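Local atomic coordinates of malonyl CoA-acyl carrier protein transacylase (Bartonella henselae, PDB entry 3QAT), a protein that probably transfers the malonyl group from malonyl-CoA to the acyl carrier protein, supplying malonyl units for fatty acid biosynthesis. Residues M70-R78 / S103-L113. Numbering follows the deposited sequence.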
# COMPACT_ATOMS: atom_id res chain seq x y z
N MET A 70 5.22 -6.78 1.56
CA MET A 70 5.93 -6.79 0.29
C MET A 70 6.43 -8.21 -0.02
O MET A 70 6.31 -8.67 -1.15
CB MET A 70 7.10 -5.78 0.32
CG MET A 70 7.95 -5.70 -0.98
SD MET A 70 9.24 -6.99 -1.02
CE MET A 70 10.25 -6.54 0.40
N ALA A 71 6.95 -8.90 1.00
CA ALA A 71 7.47 -10.28 0.79
C ALA A 71 6.35 -11.19 0.26
O ALA A 71 6.58 -11.95 -0.67
CB ALA A 71 8.03 -10.85 2.08
N VAL A 72 5.16 -11.11 0.85
CA VAL A 72 4.06 -11.95 0.38
C VAL A 72 3.75 -11.62 -1.08
O VAL A 72 3.61 -12.52 -1.91
CB VAL A 72 2.81 -11.79 1.25
CG1 VAL A 72 1.63 -12.60 0.67
CG2 VAL A 72 3.13 -12.22 2.69
N SER A 73 3.66 -10.33 -1.41
CA SER A 73 3.39 -9.93 -2.79
C SER A 73 4.46 -10.44 -3.76
O SER A 73 4.15 -11.00 -4.82
CB SER A 73 3.25 -8.41 -2.93
OG SER A 73 2.04 -7.93 -2.38
N MET A 74 5.71 -10.26 -3.37
CA MET A 74 6.82 -10.70 -4.25
C MET A 74 6.92 -12.22 -4.36
O MET A 74 7.29 -12.74 -5.41
CB MET A 74 8.15 -10.08 -3.81
CG MET A 74 8.26 -8.60 -4.21
SD MET A 74 8.01 -8.28 -5.99
CE MET A 74 9.26 -9.35 -6.73
N ALA A 75 6.54 -12.95 -3.30
CA ALA A 75 6.47 -14.43 -3.42
C ALA A 75 5.45 -14.81 -4.50
O ALA A 75 5.73 -15.65 -5.37
CB ALA A 75 6.08 -15.06 -2.08
N VAL A 76 4.28 -14.19 -4.48
CA VAL A 76 3.28 -14.43 -5.54
C VAL A 76 3.85 -14.08 -6.93
O VAL A 76 3.72 -14.90 -7.87
CB VAL A 76 1.98 -13.66 -5.28
CG1 VAL A 76 1.03 -13.78 -6.50
CG2 VAL A 76 1.31 -14.20 -4.03
N ILE A 77 4.50 -12.92 -7.07
CA ILE A 77 5.08 -12.52 -8.36
C ILE A 77 6.08 -13.57 -8.85
O ILE A 77 6.07 -13.97 -10.03
CB ILE A 77 5.74 -11.11 -8.32
CG1 ILE A 77 4.69 -10.00 -8.10
CG2 ILE A 77 6.60 -10.85 -9.61
CD1 ILE A 77 3.68 -9.77 -9.29
N ARG A 78 6.97 -14.01 -7.95
CA ARG A 78 8.01 -14.94 -8.38
C ARG A 78 7.45 -16.29 -8.79
O ARG A 78 7.94 -16.89 -9.76
CB ARG A 78 9.08 -15.13 -7.31
CG ARG A 78 9.84 -13.87 -7.06
CD ARG A 78 10.97 -13.73 -8.03
NE ARG A 78 11.78 -12.55 -7.70
CZ ARG A 78 12.79 -12.55 -6.81
NH1 ARG A 78 13.10 -13.64 -6.12
NH2 ARG A 78 13.46 -11.44 -6.61
N SER A 103 6.27 -2.55 -3.33
CA SER A 103 6.06 -3.88 -3.89
C SER A 103 5.88 -3.83 -5.41
O SER A 103 6.44 -4.65 -6.13
CB SER A 103 4.81 -4.51 -3.28
OG SER A 103 4.89 -4.42 -1.85
N ALA A 104 5.10 -2.86 -5.86
CA ALA A 104 4.84 -2.66 -7.30
C ALA A 104 6.14 -2.37 -8.05
O ALA A 104 6.41 -2.94 -9.12
CB ALA A 104 3.86 -1.52 -7.45
N LEU A 105 6.97 -1.49 -7.49
CA LEU A 105 8.24 -1.15 -8.12
C LEU A 105 9.21 -2.33 -8.13
O LEU A 105 9.92 -2.52 -9.09
CB LEU A 105 8.85 0.11 -7.48
CG LEU A 105 8.10 1.42 -7.78
CD1 LEU A 105 8.57 2.56 -6.88
CD2 LEU A 105 8.26 1.83 -9.28
N CYS A 106 9.22 -3.15 -7.07
CA CYS A 106 10.05 -4.33 -7.09
C CYS A 106 9.56 -5.31 -8.19
O CYS A 106 10.36 -5.89 -8.93
CB CYS A 106 10.05 -4.97 -5.68
SG CYS A 106 11.18 -6.40 -5.55
N ALA A 107 8.25 -5.46 -8.29
CA ALA A 107 7.68 -6.39 -9.29
C ALA A 107 8.00 -5.90 -10.70
O ALA A 107 8.17 -6.71 -11.62
CB ALA A 107 6.18 -6.49 -9.11
N ALA A 108 8.10 -4.58 -10.85
CA ALA A 108 8.42 -3.98 -12.15
C ALA A 108 9.94 -3.80 -12.37
O ALA A 108 10.38 -3.20 -13.37
CB ALA A 108 7.65 -2.64 -12.30
N GLY A 109 10.74 -4.35 -11.46
CA GLY A 109 12.20 -4.36 -11.60
C GLY A 109 12.96 -3.10 -11.23
O GLY A 109 14.16 -3.02 -11.50
N THR A 110 12.31 -2.12 -10.62
CA THR A 110 12.96 -0.83 -10.31
C THR A 110 13.97 -0.96 -9.18
O THR A 110 15.04 -0.33 -9.23
CB THR A 110 11.90 0.25 -9.98
OG1 THR A 110 11.28 0.66 -11.21
CG2 THR A 110 12.47 1.51 -9.28
N PHE A 111 13.61 -1.73 -8.16
CA PHE A 111 14.52 -2.05 -7.06
C PHE A 111 14.68 -3.56 -6.93
O PHE A 111 13.77 -4.34 -7.24
CB PHE A 111 13.94 -1.61 -5.70
CG PHE A 111 13.50 -0.18 -5.62
CD1 PHE A 111 14.40 0.87 -5.85
CD2 PHE A 111 12.18 0.11 -5.27
CE1 PHE A 111 13.99 2.21 -5.74
CE2 PHE A 111 11.74 1.44 -5.15
CZ PHE A 111 12.66 2.49 -5.38
N SER A 112 15.84 -3.98 -6.43
CA SER A 112 16.05 -5.39 -6.10
C SER A 112 15.19 -5.77 -4.90
O SER A 112 14.78 -4.91 -4.12
CB SER A 112 17.51 -5.71 -5.76
OG SER A 112 17.93 -5.13 -4.51
N LEU A 113 14.99 -7.07 -4.72
CA LEU A 113 14.25 -7.54 -3.54
C LEU A 113 14.94 -7.17 -2.22
O LEU A 113 14.30 -6.71 -1.27
CB LEU A 113 14.03 -9.05 -3.63
CG LEU A 113 13.27 -9.66 -2.42
CD1 LEU A 113 11.84 -9.12 -2.26
CD2 LEU A 113 13.21 -11.16 -2.58
O HOH W 1 2.30 -5.12 -1.23
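Ser103 OG and Ser73 OG are joined through a water molecule, which lies 2.8 Å from Ser103 OG and donates to Ser73 OG at 3.0 Å. Ser73 OG also bonds directly to the carbonyl of Ile281, the last residue of strand 275-281, which places the water-linked serines beside the parallel sheet. Ser103 OG presses against the flank of Met70, 3.4 Å from its CB. Next to it, Met74 enters as a knob into the hole formed by Ser103, Cys106, Ala107 and Leu113. With CG beside the backbone N (chi1 -76°) and two further bends, its chain brings SD to 3.7 Å from Cys106 SG and 3.6 Å from Ala107 N. The segments belong to the acyl transferase domain, where helix 100-107 starts at the last glycine of a GxSxG sequence, consistent with a nucleophile elbow; the 70-78 and 103-107 helical segments run 28° from parallel. Gly109, at positive phi, ends helix 100-107 in a Schellman motif, and the chain turns back to deliver Leu113. Leu113 CD1 touches Met70 SD at 3.6 Å and also packs on Met74 CG. Toward the C-terminal end of 70-78, Ile77 CG1 lies 3.9 Å from Ala107 CB, while the partly exposed Arg78 reaches Leu113 CB obliquely with NH2.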